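PDB 3NE8: N-acetylmuramoyl-l-alanine amidase from Bartonella henselae, which probably cleaves, with a bound zinc ion, the amide bond between N-acetylmuramic acid and L-alanine in peptidoglycan during cell-wall remodelling at division. Local coordinates for residues A[191-194]-A[198-201]; A[156-161]-A[217-222]; A[15-20]-A[116-121]; A[41-44]-A[48-51]; A[75-80]-A[221-226]. All blocks are in the same frame, centred on the assembly; numbering follows the deposited sequence. Where two conformers were deposited one is given.

Contact 1. Residues A[191-194]-A[198-201]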
# COMPACT_ATOMS: atom_id res chain seq x y z
N ILE A 191 -9.00 -8.45 -18.56
CA ILE A 191 -8.83 -9.83 -18.16
C ILE A 191 -8.04 -10.58 -19.24
O ILE A 191 -7.35 -11.54 -18.91
CB ILE A 191 -10.13 -10.51 -17.80
CG1 ILE A 191 -11.08 -10.44 -18.99
CG2 ILE A 191 -10.73 -9.85 -16.57
CD1 ILE A 191 -12.32 -11.28 -18.84
N GLY A 192 -8.09 -10.08 -20.48
CA GLY A 192 -7.28 -10.55 -21.59
C GLY A 192 -7.62 -9.69 -22.79
O GLY A 192 -8.51 -8.84 -22.69
N TYR A 193 -6.95 -9.90 -23.92
CA TYR A 193 -7.22 -9.10 -25.10
C TYR A 193 -7.88 -9.93 -26.19
O TYR A 193 -7.32 -10.90 -26.67
CB TYR A 193 -5.93 -8.44 -25.62
CG TYR A 193 -5.36 -7.48 -24.61
CD1 TYR A 193 -5.81 -6.17 -24.54
CD2 TYR A 193 -4.42 -7.90 -23.67
CE1 TYR A 193 -5.31 -5.28 -23.58
CE2 TYR A 193 -3.92 -7.02 -22.71
CZ TYR A 193 -4.37 -5.72 -22.68
OH TYR A 193 -3.88 -4.84 -21.74
N LEU A 194 -9.08 -9.53 -26.59
CA LEU A 194 -9.79 -10.27 -27.63
C LEU A 194 -9.11 -10.17 -29.00
O LEU A 194 -9.48 -10.89 -29.93
CB LEU A 194 -11.25 -9.83 -27.71
CG LEU A 194 -12.14 -10.51 -26.66
CD1 LEU A 194 -13.53 -9.91 -26.62
CD2 LEU A 194 -12.23 -12.01 -26.94
N GLU A 198 -5.09 -16.60 -28.40
CA GLU A 198 -4.91 -17.41 -27.21
C GLU A 198 -5.70 -16.83 -26.04
O GLU A 198 -6.34 -17.57 -25.29
CB GLU A 198 -3.42 -17.54 -26.86
CG GLU A 198 -2.63 -18.34 -27.88
CD GLU A 198 -3.17 -19.74 -28.06
OE1 GLU A 198 -3.57 -20.36 -27.05
OE2 GLU A 198 -3.18 -20.23 -29.21
N ASP A 199 -5.67 -15.51 -25.87
CA ASP A 199 -6.49 -14.89 -24.84
C ASP A 199 -7.98 -15.17 -25.08
O ASP A 199 -8.72 -15.40 -24.13
CB ASP A 199 -6.24 -13.38 -24.74
CG ASP A 199 -5.04 -13.04 -23.87
OD1 ASP A 199 -4.26 -13.96 -23.52
OD2 ASP A 199 -4.87 -11.85 -23.55
N GLU A 200 -8.41 -15.13 -26.34
CA GLU A 200 -9.81 -15.42 -26.63
C GLU A 200 -10.20 -16.80 -26.10
O GLU A 200 -11.30 -16.97 -25.55
CB GLU A 200 -10.11 -15.30 -28.13
CG GLU A 200 -11.58 -15.54 -28.45
CD GLU A 200 -11.92 -15.27 -29.89
OE1 GLU A 200 -11.09 -14.71 -30.63
OE2 GLU A 200 -13.05 -15.62 -30.30
N LYS A 201 -9.32 -17.79 -26.24
CA LYS A 201 -9.60 -19.13 -25.73
C LYS A 201 -9.73 -19.18 -24.21
O LYS A 201 -10.56 -19.91 -23.68
CB LYS A 201 -8.56 -20.15 -26.22
CG LYS A 201 -8.71 -20.52 -27.68
CD LYS A 201 -7.67 -21.56 -28.09
CE LYS A 201 -7.91 -22.04 -29.51
NZ LYS A 201 -6.96 -23.12 -29.92
O HOH W 1 -8.86 -13.34 -31.18
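The side chains of Y193 and D199 run side by side and point the same way, with ring and carboxylate planes only 17° apart. D199 OD2 meets Y193 in two ways. It accepts a nearly straight bond from Y193 N over 2.9 Å, using its anti lone pair, and it stands obliquely to the ring, 4.0 Å from Y193 CD2. The torsion of D199 explains the reach: CG sits beside the backbone N (chi1 -84°), which leaves D199 CB 3.3 Å from Y193 O, while the carboxylate extends past CA of G192. OD2 also accepts from N of G93, and OD1 forms a salt bridge with R92, so both oxygens are held. Y193 in turn sends its hydroxyl away to T95 and Y97.

L194 and E200 meet differently, crossing at about a right angle, with L194 CD2 lying 3.9 Å from E200 CG. The glutamate is extended beyond CG, and OE1 receives a water that also donates to L194 O at 2.8 Å. T24 and V23 bind the same carboxylate. Two buried acidic side chains thus tie a loop to the helix that follows it. The turn is of the strand-to-helix kind found at the carboxyl ends of parallel strands in alpha/beta folds, the end at which the zinc site lies here, about 8 Å from the L194 side chain.

Contact 2. Residues A[156-161]-A[217-222]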
# COMPACT_ATOMS: atom_id res chain seq x y z
N VAL A 156 -1.76 -7.61 -9.38
CA VAL A 156 -0.69 -8.18 -10.19
C VAL A 156 0.07 -9.25 -9.41
O VAL A 156 0.32 -10.34 -9.91
CB VAL A 156 0.27 -7.09 -10.67
CG1 VAL A 156 1.57 -7.71 -11.18
CG2 VAL A 156 -0.40 -6.22 -11.73
N SER A 157 0.44 -8.93 -8.17
CA SER A 157 1.17 -9.87 -7.33
C SER A 157 0.42 -11.20 -7.17
O SER A 157 1.00 -12.27 -7.33
CB SER A 157 1.43 -9.26 -5.95
OG SER A 157 2.13 -10.16 -5.10
N ASN A 158 -0.87 -11.12 -6.86
CA ASN A 158 -1.65 -12.33 -6.64
C ASN A 158 -1.99 -13.10 -7.91
O ASN A 158 -2.05 -14.33 -7.90
CB ASN A 158 -2.90 -12.03 -5.82
CG ASN A 158 -2.58 -11.75 -4.37
OD1 ASN A 158 -1.73 -12.43 -3.78
ND2 ASN A 158 -3.23 -10.76 -3.80
N LEU A 159 -2.18 -12.39 -9.02
CA LEU A 159 -2.37 -13.08 -10.29
C LEU A 159 -1.13 -13.91 -10.61
O LEU A 159 -1.24 -15.06 -11.05
CB LEU A 159 -2.66 -12.11 -11.43
CG LEU A 159 -4.03 -11.43 -11.39
CD1 LEU A 159 -4.10 -10.38 -12.48
CD2 LEU A 159 -5.14 -12.45 -11.54
N SER A 160 0.04 -13.33 -10.37
CA SER A 160 1.29 -14.03 -10.62
C SER A 160 1.41 -15.27 -9.74
O SER A 160 1.79 -16.34 -10.21
CB SER A 160 2.46 -13.08 -10.37
OG SER A 160 3.70 -13.74 -10.54
N LYS A 161 1.08 -15.13 -8.46
CA LYS A 161 1.13 -16.26 -7.54
C LYS A 161 0.17 -17.37 -7.96
O LYS A 161 0.41 -18.55 -7.68
CB LYS A 161 0.84 -15.81 -6.10
CG LYS A 161 1.89 -14.89 -5.52
CD LYS A 161 1.54 -14.49 -4.09
CE LYS A 161 2.63 -13.62 -3.49
NZ LYS A 161 2.35 -13.27 -2.07
N ALA A 217 -10.67 -11.53 -6.04
CA ALA A 217 -11.43 -11.46 -4.80
C ALA A 217 -10.50 -11.52 -3.59
O ALA A 217 -10.70 -10.80 -2.61
CB ALA A 217 -12.48 -12.57 -4.73
N TYR A 218 -9.48 -12.37 -3.66
CA TYR A 218 -8.48 -12.44 -2.60
C TYR A 218 -7.75 -11.11 -2.47
O TYR A 218 -7.54 -10.62 -1.35
CB TYR A 218 -7.50 -13.58 -2.90
CG TYR A 218 -6.42 -13.76 -1.85
CD1 TYR A 218 -6.72 -14.26 -0.59
CD2 TYR A 218 -5.10 -13.42 -2.13
CE1 TYR A 218 -5.73 -14.42 0.37
CE2 TYR A 218 -4.10 -13.59 -1.17
CZ TYR A 218 -4.43 -14.08 0.07
OH TYR A 218 -3.42 -14.24 1.00
N SER A 219 -7.36 -10.52 -3.59
CA SER A 219 -6.71 -9.21 -3.56
C SER A 219 -7.60 -8.16 -2.92
O SER A 219 -7.11 -7.31 -2.17
CB SER A 219 -6.32 -8.76 -4.96
OG SER A 219 -5.33 -9.63 -5.49
N ILE A 220 -8.89 -8.21 -3.23
CA ILE A 220 -9.84 -7.28 -2.63
C ILE A 220 -9.93 -7.45 -1.12
O ILE A 220 -9.93 -6.47 -0.37
CB ILE A 220 -11.24 -7.39 -3.29
CG1 ILE A 220 -11.16 -6.89 -4.73
CG2 ILE A 220 -12.28 -6.63 -2.47
CD1 ILE A 220 -12.40 -7.21 -5.55
N ARG A 221 -9.97 -8.69 -0.65
CA ARG A 221 -9.98 -8.95 0.79
C ARG A 221 -8.74 -8.38 1.48
O ARG A 221 -8.82 -7.79 2.56
CB ARG A 221 -10.09 -10.45 1.06
CG ARG A 221 -11.34 -11.08 0.46
CD ARG A 221 -12.53 -11.02 1.42
NE ARG A 221 -12.92 -9.65 1.73
CZ ARG A 221 -13.16 -9.21 2.97
NH1 ARG A 221 -13.03 -10.03 4.00
NH2 ARG A 221 -13.51 -7.95 3.16
N GLN A 222 -7.58 -8.55 0.85
CA GLN A 222 -6.34 -8.00 1.41
C GLN A 222 -6.38 -6.48 1.44
O GLN A 222 -5.97 -5.85 2.40
CB GLN A 222 -5.14 -8.48 0.60
CG GLN A 222 -4.83 -9.96 0.77
CD GLN A 222 -3.59 -10.37 0.02
OE1 GLN A 222 -3.35 -9.91 -1.09
NE2 GLN A 222 -2.78 -11.22 0.64
O HOH W 2 -0.62 -12.19 -1.30
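Segments 156-161 and 217-222, on helices 135-161 and 206-227, run roughly antiparallel at 138° with axes 9.6 Å apart, and their CA atoms come closest at N158 and S219. Into this gap N158 inserts its amide, and ND2 spends its two N-H groups on the opposite helix. N158 ND2 reaches S219 OG at 2.9 Å with one and Q222 OE1 at 2.8 Å with the other, and both acceptors lie in the plane of the N158 amide. The two amides are not coplanar: their planes differ by 44°, and ND2 meets Q222 OE1 from above the carbonyl plane. Q222 OE1 is gripped a second time by N154, one turn earlier on helix 135-161.

The Y218 ring stands beside the amide, its edge meeting N158 CG in plane (Y218 CD2 3.8 Å from that carbon) and its plane 68° from the amide's, while Q222 CG covers one ring face near its rim. The far oxygen, N158 OD1, accepts a hydrogen bond from a water 2.7 Å away that accepts from Q222 NE2 and, at a longer 3.3 Å, from K161 NZ. Such a bridge of amide and hydroxyl groups is a polar version of helix-helix packing, here in an alpha/beta fold.

Contact 3. Residues A[15-20]-A[116-121]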
# COMPACT_ATOMS: atom_id res chain seq x y z
N GLY A 15 -25.14 -2.94 -24.22
CA GLY A 15 -26.18 -2.44 -25.11
C GLY A 15 -25.64 -2.27 -26.51
O GLY A 15 -25.06 -3.19 -27.08
N ILE A 16 -25.87 -1.10 -27.08
CA ILE A 16 -25.44 -0.82 -28.44
C ILE A 16 -23.92 -0.95 -28.61
O ILE A 16 -23.43 -1.17 -29.72
CB ILE A 16 -25.91 0.58 -28.92
CG1 ILE A 16 -25.66 0.76 -30.41
CG2 ILE A 16 -25.24 1.68 -28.11
CD1 ILE A 16 -26.41 -0.22 -31.28
N ASP A 17 -23.18 -0.82 -27.51
CA ASP A 17 -21.73 -0.95 -27.55
C ASP A 17 -21.33 -2.40 -27.23
O ASP A 17 -21.28 -2.80 -26.06
CB ASP A 17 -21.09 0.02 -26.55
CG ASP A 17 -19.57 -0.08 -26.53
OD1 ASP A 17 -18.98 -0.76 -27.39
OD2 ASP A 17 -18.96 0.56 -25.65
N GLY A 18 -21.04 -3.18 -28.26
CA GLY A 18 -20.63 -4.56 -28.05
C GLY A 18 -19.19 -4.70 -27.57
O GLY A 18 -18.80 -5.76 -27.08
N GLY A 19 -18.40 -3.64 -27.69
CA GLY A 19 -16.98 -3.73 -27.44
C GLY A 19 -16.27 -4.59 -28.47
O GLY A 19 -16.77 -4.77 -29.59
N ALA A 20 -15.11 -5.13 -28.11
CA ALA A 20 -14.33 -5.96 -29.03
C ALA A 20 -15.07 -7.25 -29.38
O ALA A 20 -15.91 -7.72 -28.62
CB ALA A 20 -12.98 -6.28 -28.42
N ASN A 116 -12.20 5.61 -24.36
CA ASN A 116 -12.93 6.81 -23.99
C ASN A 116 -13.95 7.21 -25.05
O ASN A 116 -14.97 7.81 -24.73
CB ASN A 116 -11.96 7.97 -23.76
CG ASN A 116 -11.17 7.83 -22.46
OD1 ASN A 116 -11.56 7.09 -21.55
ND2 ASN A 116 -10.05 8.53 -22.38
N LYS A 117 -13.69 6.85 -26.30
CA LYS A 117 -14.55 7.26 -27.41
C LYS A 117 -15.87 6.50 -27.47
O LYS A 117 -16.78 6.90 -28.20
CB LYS A 117 -13.81 7.12 -28.73
CG LYS A 117 -12.69 8.14 -28.90
CD LYS A 117 -11.84 7.86 -30.13
CE LYS A 117 -10.65 8.80 -30.18
NZ LYS A 117 -9.72 8.47 -31.29
N VAL A 118 -15.99 5.41 -26.72
CA VAL A 118 -17.22 4.61 -26.81
C VAL A 118 -18.48 5.34 -26.36
O VAL A 118 -19.59 4.97 -26.77
CB VAL A 118 -17.10 3.26 -26.07
CG1 VAL A 118 -15.99 2.42 -26.68
CG2 VAL A 118 -16.91 3.47 -24.59
N ASP A 119 -18.33 6.40 -25.57
CA ASP A 119 -19.49 7.21 -25.19
C ASP A 119 -20.26 7.66 -26.43
O ASP A 119 -21.49 7.80 -26.39
CB ASP A 119 -19.06 8.48 -24.45
CG ASP A 119 -18.80 8.26 -22.98
OD1 ASP A 119 -19.17 7.21 -22.41
OD2 ASP A 119 -18.23 9.19 -22.37
N LEU A 120 -19.53 7.93 -27.51
CA LEU A 120 -20.14 8.51 -28.71
C LEU A 120 -21.01 7.52 -29.46
O LEU A 120 -21.72 7.92 -30.38
CB LEU A 120 -19.06 9.05 -29.64
CG LEU A 120 -18.15 10.14 -29.06
CD1 LEU A 120 -17.12 10.60 -30.09
CD2 LEU A 120 -18.96 11.32 -28.55
N LEU A 121 -20.99 6.25 -29.06
CA LEU A 121 -21.77 5.24 -29.78
C LEU A 121 -23.28 5.40 -29.61
O LEU A 121 -24.05 4.78 -30.35
CB LEU A 121 -21.34 3.83 -29.38
CG LEU A 121 -19.91 3.48 -29.79
CD1 LEU A 121 -19.47 2.17 -29.12
CD2 LEU A 121 -19.76 3.40 -31.30
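Van der Waals contact between D17 and the pair V118 and L121 carries this meeting of two loops. D17 OD2 rests 3.3 Å from V118 CB and lies at equal distance, 3.7 Å, from both methyls of V118, CG1 and CG2; the two side chains cross at about a right angle. L121 instead brings one branch, CD1, to within 3.4 Å of D17 CG, close to OD1 as well. With CG anti to N (chi1 179°), the carboxylate extends toward V118 and L121. The 3-10 turn of 118-121, with L121 N hydrogen-bonded to V118 O, sets these two residues on the same side. I16 adds a looser touch at the rim, its CG2 4.0 Å from L121 O.

Hydrogen bonding belongs to the aspartate within its own loop and beyond it. OD1 accepts from G19 N at 3.0 Å, an Asx turn, and the donor comes from well above the carboxylate plane. OD2 is hydrogen-bonded to ND1 of H13, a zinc ligand; D17 is therefore a second-shell residue that orients a first-shell one. The 116-121 segment directly follows another ligand, E115. A histidine ligand backed by an aspartate is a recurrent feature of zinc sites, and this contact packs V118 and L121 against the aspartate that provides the backing.

Contact 4. Residues A[41-44]-A[48-51]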
# COMPACT_ATOMS: atom_id res chain seq x y z
N ASP A 41 -19.84 -13.22 -7.34
CA ASP A 41 -20.07 -14.49 -6.67
C ASP A 41 -18.92 -14.84 -5.74
O ASP A 41 -19.14 -15.27 -4.61
CB ASP A 41 -20.28 -15.61 -7.69
CG ASP A 41 -20.65 -16.93 -7.04
OD1 ASP A 41 -21.72 -16.99 -6.40
OD2 ASP A 41 -19.89 -17.91 -7.19
N GLU A 42 -17.69 -14.69 -6.21
CA GLU A 42 -16.53 -14.98 -5.37
C GLU A 42 -16.50 -14.08 -4.14
O GLU A 42 -16.20 -14.53 -3.04
CB GLU A 42 -15.23 -14.86 -6.17
CG GLU A 42 -15.06 -15.92 -7.27
CD GLU A 42 -15.05 -17.33 -6.73
OE1 GLU A 42 -14.36 -17.59 -5.73
OE2 GLU A 42 -15.74 -18.19 -7.32
N LEU A 43 -16.79 -12.80 -4.33
CA LEU A 43 -16.79 -11.86 -3.21
C LEU A 43 -17.88 -12.20 -2.20
O LEU A 43 -17.68 -12.04 -0.99
CB LEU A 43 -16.94 -10.43 -3.71
CG LEU A 43 -15.70 -9.88 -4.41
CD1 LEU A 43 -16.05 -8.63 -5.17
CD2 LEU A 43 -14.61 -9.59 -3.39
N GLN A 44 -19.02 -12.67 -2.69
CA GLN A 44 -20.16 -12.97 -1.84
C GLN A 44 -19.98 -14.30 -1.10
O GLN A 44 -20.70 -14.59 -0.13
CB GLN A 44 -21.47 -12.89 -2.63
CG GLN A 44 -21.84 -11.44 -2.97
CD GLN A 44 -23.05 -11.27 -3.87
OE1 GLN A 44 -23.52 -12.22 -4.53
NE2 GLN A 44 -23.55 -10.03 -3.93
N HIS A 48 -17.82 -9.96 4.71
CA HIS A 48 -17.61 -8.52 4.84
C HIS A 48 -17.29 -7.77 3.55
O HIS A 48 -16.60 -6.76 3.59
CB HIS A 48 -16.49 -8.25 5.86
CG HIS A 48 -16.70 -8.92 7.19
ND1 HIS A 48 -15.88 -9.93 7.64
CD2 HIS A 48 -17.63 -8.73 8.15
CE1 HIS A 48 -16.30 -10.33 8.83
NE2 HIS A 48 -17.36 -9.62 9.16
N THR A 49 -17.79 -8.25 2.41
CA THR A 49 -17.75 -7.45 1.18
C THR A 49 -19.15 -7.27 0.61
O THR A 49 -19.86 -8.24 0.38
CB THR A 49 -16.87 -8.08 0.09
OG1 THR A 49 -15.56 -8.37 0.62
CG2 THR A 49 -16.74 -7.12 -1.08
N ILE A 50 -19.54 -6.02 0.39
CA ILE A 50 -20.81 -5.70 -0.24
C ILE A 50 -20.53 -5.23 -1.66
O ILE A 50 -19.70 -4.34 -1.87
CB ILE A 50 -21.56 -4.62 0.54
CG1 ILE A 50 -21.85 -5.11 1.96
CG2 ILE A 50 -22.86 -4.25 -0.16
CD1 ILE A 50 -22.63 -4.12 2.78
N VAL A 51 -21.21 -5.84 -2.63
CA VAL A 51 -20.88 -5.64 -4.03
C VAL A 51 -22.07 -5.08 -4.79
O VAL A 51 -23.20 -5.51 -4.58
CB VAL A 51 -20.54 -6.98 -4.69
CG1 VAL A 51 -20.14 -6.79 -6.16
CG2 VAL A 51 -19.45 -7.69 -3.92
O HOH W 3 -15.31 -11.15 0.13
O HOH W 4 -18.95 -10.75 1.24
O HOH W 5 -22.94 -8.06 -1.81
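The flat amide of Q44 meets V51 only loosely, NE2 standing 4.4 Å from V51 CB, and gains its firmer link through a water: NE2 donates to it at 3.0 Å, and V51 N donates to the same water. One turned-in amide thus connects the helix end to the strand by way of solvent.

The aliphatic groups pack directly. L43 divides its branches between two strand residues. CB and CD1 both lie against V51 CG2, at 3.7 Å each, the side chains crossing at about a right angle, while CD2 reaches T49 CG2 at 4.0 Å. The methyl of T49 faces L43 because it is anti to the backbone N, which leaves OG1 beside that N (chi1 -53°). From there OG1 shares a water with L43 O, 2.8 Å from each of them. A second water lies within bonding distance of L43 O and accepts from T49 N. One water, and probably a second, thus links this carbonyl to the strand.

T49 and V51 point toward the helix and I50 between them points away, the alternation expected of a strand. Helix 28-45 and strand 49-53 are the last two elements of a beta-alpha-beta unit begun by strand 5-11, which lies next to 49-53 and touches T49 and V51 through V7 and L9. Helix 206-227 flanks the pair, bringing A217 to E42 and R221 to T49.

Contact 5. Residues A[75-80]-A[221-226]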
# COMPACT_ATOMS: atom_id res chain seq x y z
N ALA A 75 -18.69 3.68 -2.68
CA ALA A 75 -17.73 2.60 -2.91
C ALA A 75 -16.39 2.89 -2.26
O ALA A 75 -15.92 4.02 -2.27
CB ALA A 75 -17.53 2.38 -4.40
N ASP A 76 -15.78 1.83 -1.72
CA ASP A 76 -14.39 1.87 -1.27
C ASP A 76 -13.41 1.48 -2.38
O ASP A 76 -12.20 1.68 -2.24
CB ASP A 76 -14.21 0.91 -0.09
CG ASP A 76 -15.06 1.30 1.09
OD1 ASP A 76 -14.96 2.47 1.54
OD2 ASP A 76 -15.83 0.44 1.58
N LEU A 77 -13.92 0.92 -3.47
CA LEU A 77 -13.10 0.45 -4.58
C LEU A 77 -14.01 0.29 -5.79
O LEU A 77 -15.16 -0.16 -5.66
CB LEU A 77 -12.46 -0.90 -4.23
CG LEU A 77 -11.62 -1.58 -5.31
CD1 LEU A 77 -10.41 -0.74 -5.73
CD2 LEU A 77 -11.17 -2.96 -4.84
N PHE A 78 -13.49 0.66 -6.95
CA PHE A 78 -14.19 0.59 -8.23
C PHE A 78 -13.29 -0.15 -9.21
O PHE A 78 -12.11 0.21 -9.37
CB PHE A 78 -14.48 2.01 -8.73
CG PHE A 78 -15.12 2.07 -10.09
CD1 PHE A 78 -16.45 1.75 -10.27
CD2 PHE A 78 -14.37 2.44 -11.21
CE1 PHE A 78 -17.06 1.83 -11.52
CE2 PHE A 78 -14.96 2.50 -12.46
CZ PHE A 78 -16.31 2.20 -12.62
N ILE A 79 -13.82 -1.18 -9.86
CA ILE A 79 -13.07 -1.98 -10.82
C ILE A 79 -13.83 -2.04 -12.13
O ILE A 79 -14.95 -2.57 -12.19
CB ILE A 79 -12.85 -3.42 -10.29
CG1 ILE A 79 -12.15 -3.41 -8.92
CG2 ILE A 79 -12.06 -4.23 -11.30
CD1 ILE A 79 -12.05 -4.79 -8.27
N SER A 80 -13.23 -1.50 -13.19
CA SER A 80 -13.83 -1.58 -14.51
C SER A 80 -13.19 -2.75 -15.25
O SER A 80 -11.96 -2.87 -15.31
CB SER A 80 -13.60 -0.28 -15.28
OG SER A 80 -14.35 -0.27 -16.50
N ARG A 221 -9.97 -8.69 -0.65
CA ARG A 221 -9.98 -8.95 0.79
C ARG A 221 -8.74 -8.38 1.48
O ARG A 221 -8.82 -7.79 2.56
CB ARG A 221 -10.09 -10.45 1.06
CG ARG A 221 -11.34 -11.08 0.46
CD ARG A 221 -12.53 -11.02 1.42
NE ARG A 221 -12.92 -9.65 1.73
CZ ARG A 221 -13.16 -9.21 2.97
NH1 ARG A 221 -13.03 -10.03 4.00
NH2 ARG A 221 -13.51 -7.95 3.16
N GLN A 222 -7.58 -8.55 0.85
CA GLN A 222 -6.34 -8.00 1.41
C GLN A 222 -6.38 -6.48 1.44
O GLN A 222 -5.97 -5.85 2.40
CB GLN A 222 -5.14 -8.48 0.60
CG GLN A 222 -4.83 -9.96 0.77
CD GLN A 222 -3.59 -10.37 0.02
OE1 GLN A 222 -3.35 -9.91 -1.09
NE2 GLN A 222 -2.78 -11.22 0.64
N PHE A 223 -6.90 -5.89 0.37
CA PHE A 223 -7.03 -4.44 0.29
C PHE A 223 -8.00 -3.91 1.35
O PHE A 223 -7.73 -2.88 1.99
CB PHE A 223 -7.49 -4.08 -1.12
CG PHE A 223 -7.56 -2.61 -1.41
CD1 PHE A 223 -6.41 -1.84 -1.47
CD2 PHE A 223 -8.78 -2.02 -1.70
CE1 PHE A 223 -6.48 -0.49 -1.78
CE2 PHE A 223 -8.86 -0.68 -2.01
CZ PHE A 223 -7.71 0.10 -2.05
N ALA A 224 -9.10 -4.62 1.57
CA ALA A 224 -10.06 -4.24 2.60
C ALA A 224 -9.40 -4.27 3.98
O ALA A 224 -9.59 -3.36 4.79
CB ALA A 224 -11.25 -5.18 2.58
N GLU A 225 -8.64 -5.31 4.26
CA GLU A 225 -8.01 -5.42 5.56
C GLU A 225 -7.03 -4.27 5.79
O GLU A 225 -6.96 -3.73 6.90
CB GLU A 225 -7.33 -6.78 5.73
CG GLU A 225 -8.31 -7.93 5.83
CD GLU A 225 -7.65 -9.30 5.71
OE1 GLU A 225 -6.43 -9.35 5.48
OE2 GLU A 225 -8.37 -10.31 5.84
N TYR A 226 -6.31 -3.90 4.74
CA TYR A 226 -5.39 -2.77 4.79
C TYR A 226 -6.14 -1.47 5.03
O TYR A 226 -5.81 -0.71 5.95
CB TYR A 226 -4.60 -2.72 3.48
CG TYR A 226 -3.92 -1.40 3.21
CD1 TYR A 226 -2.97 -0.90 4.09
CD2 TYR A 226 -4.19 -0.67 2.07
CE1 TYR A 226 -2.34 0.31 3.84
CE2 TYR A 226 -3.56 0.53 1.82
CZ TYR A 226 -2.64 1.02 2.71
OH TYR A 226 -2.03 2.22 2.44
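Helix-on-sheet packing joins L77 and F223: strand 77-82, an inner strand of the mixed sheet of this alpha/beta fold, receives the aromatic side chain of helix 206-227. The contact is small and buried, and essentially one leucine meets one flank of one ring. L77 uses both methyls, CD1 lying 4.0 Å from F223 CE2 and CD2 4.1 Å from F223 CD2, so that the fork follows a single side of the phenyl group. The two side chains cross at a slant. Each side chain projects toward the other segment, and with chi1 of -175° F223 CG is anti to N and the ring points to the strand. D76 CA and A224 CA, the nearest such pair, are 8.4 Å apart.

F151 of helix 135-161 also lies against this pair, meeting the F223 ring with planes about 55° apart and touching L77. Further along the helix, Y226 turns to the second subunit, where its hydroxyl hydrogen-bonds to A146 O of that other chain. D76 OD2 accepts a hydrogen bond from R6 N. The carbonyl of D76, whose O accepts from R227, also lies near the plane of the F223 ring at the edge, 4.1 Å from CE2.

Contacts 1 and 5 are buried, yet opposite in chemistry: the first satisfies carboxylates inside a loop-helix turn, the second is aliphatic carbon against a ring. Contacts 2, 3 and 4 are only partly buried, and waters bridge contacts 1, 2 and 4. Contacts 2 and 5 use neighbouring parts of helix 206-227, sharing R221 and Q222, one edge bonding polar groups of helix 135-161 and the other reaching the sheet. Contact 4 adjoins both, R221 NE lying 3.1 Å from T49 OG1. Contacts 1 and 3 touch through L194 and A20 near the zinc, whereas contacts 2 and 3 lie on opposite sides of the chain centre, about 29 Å apart between centres.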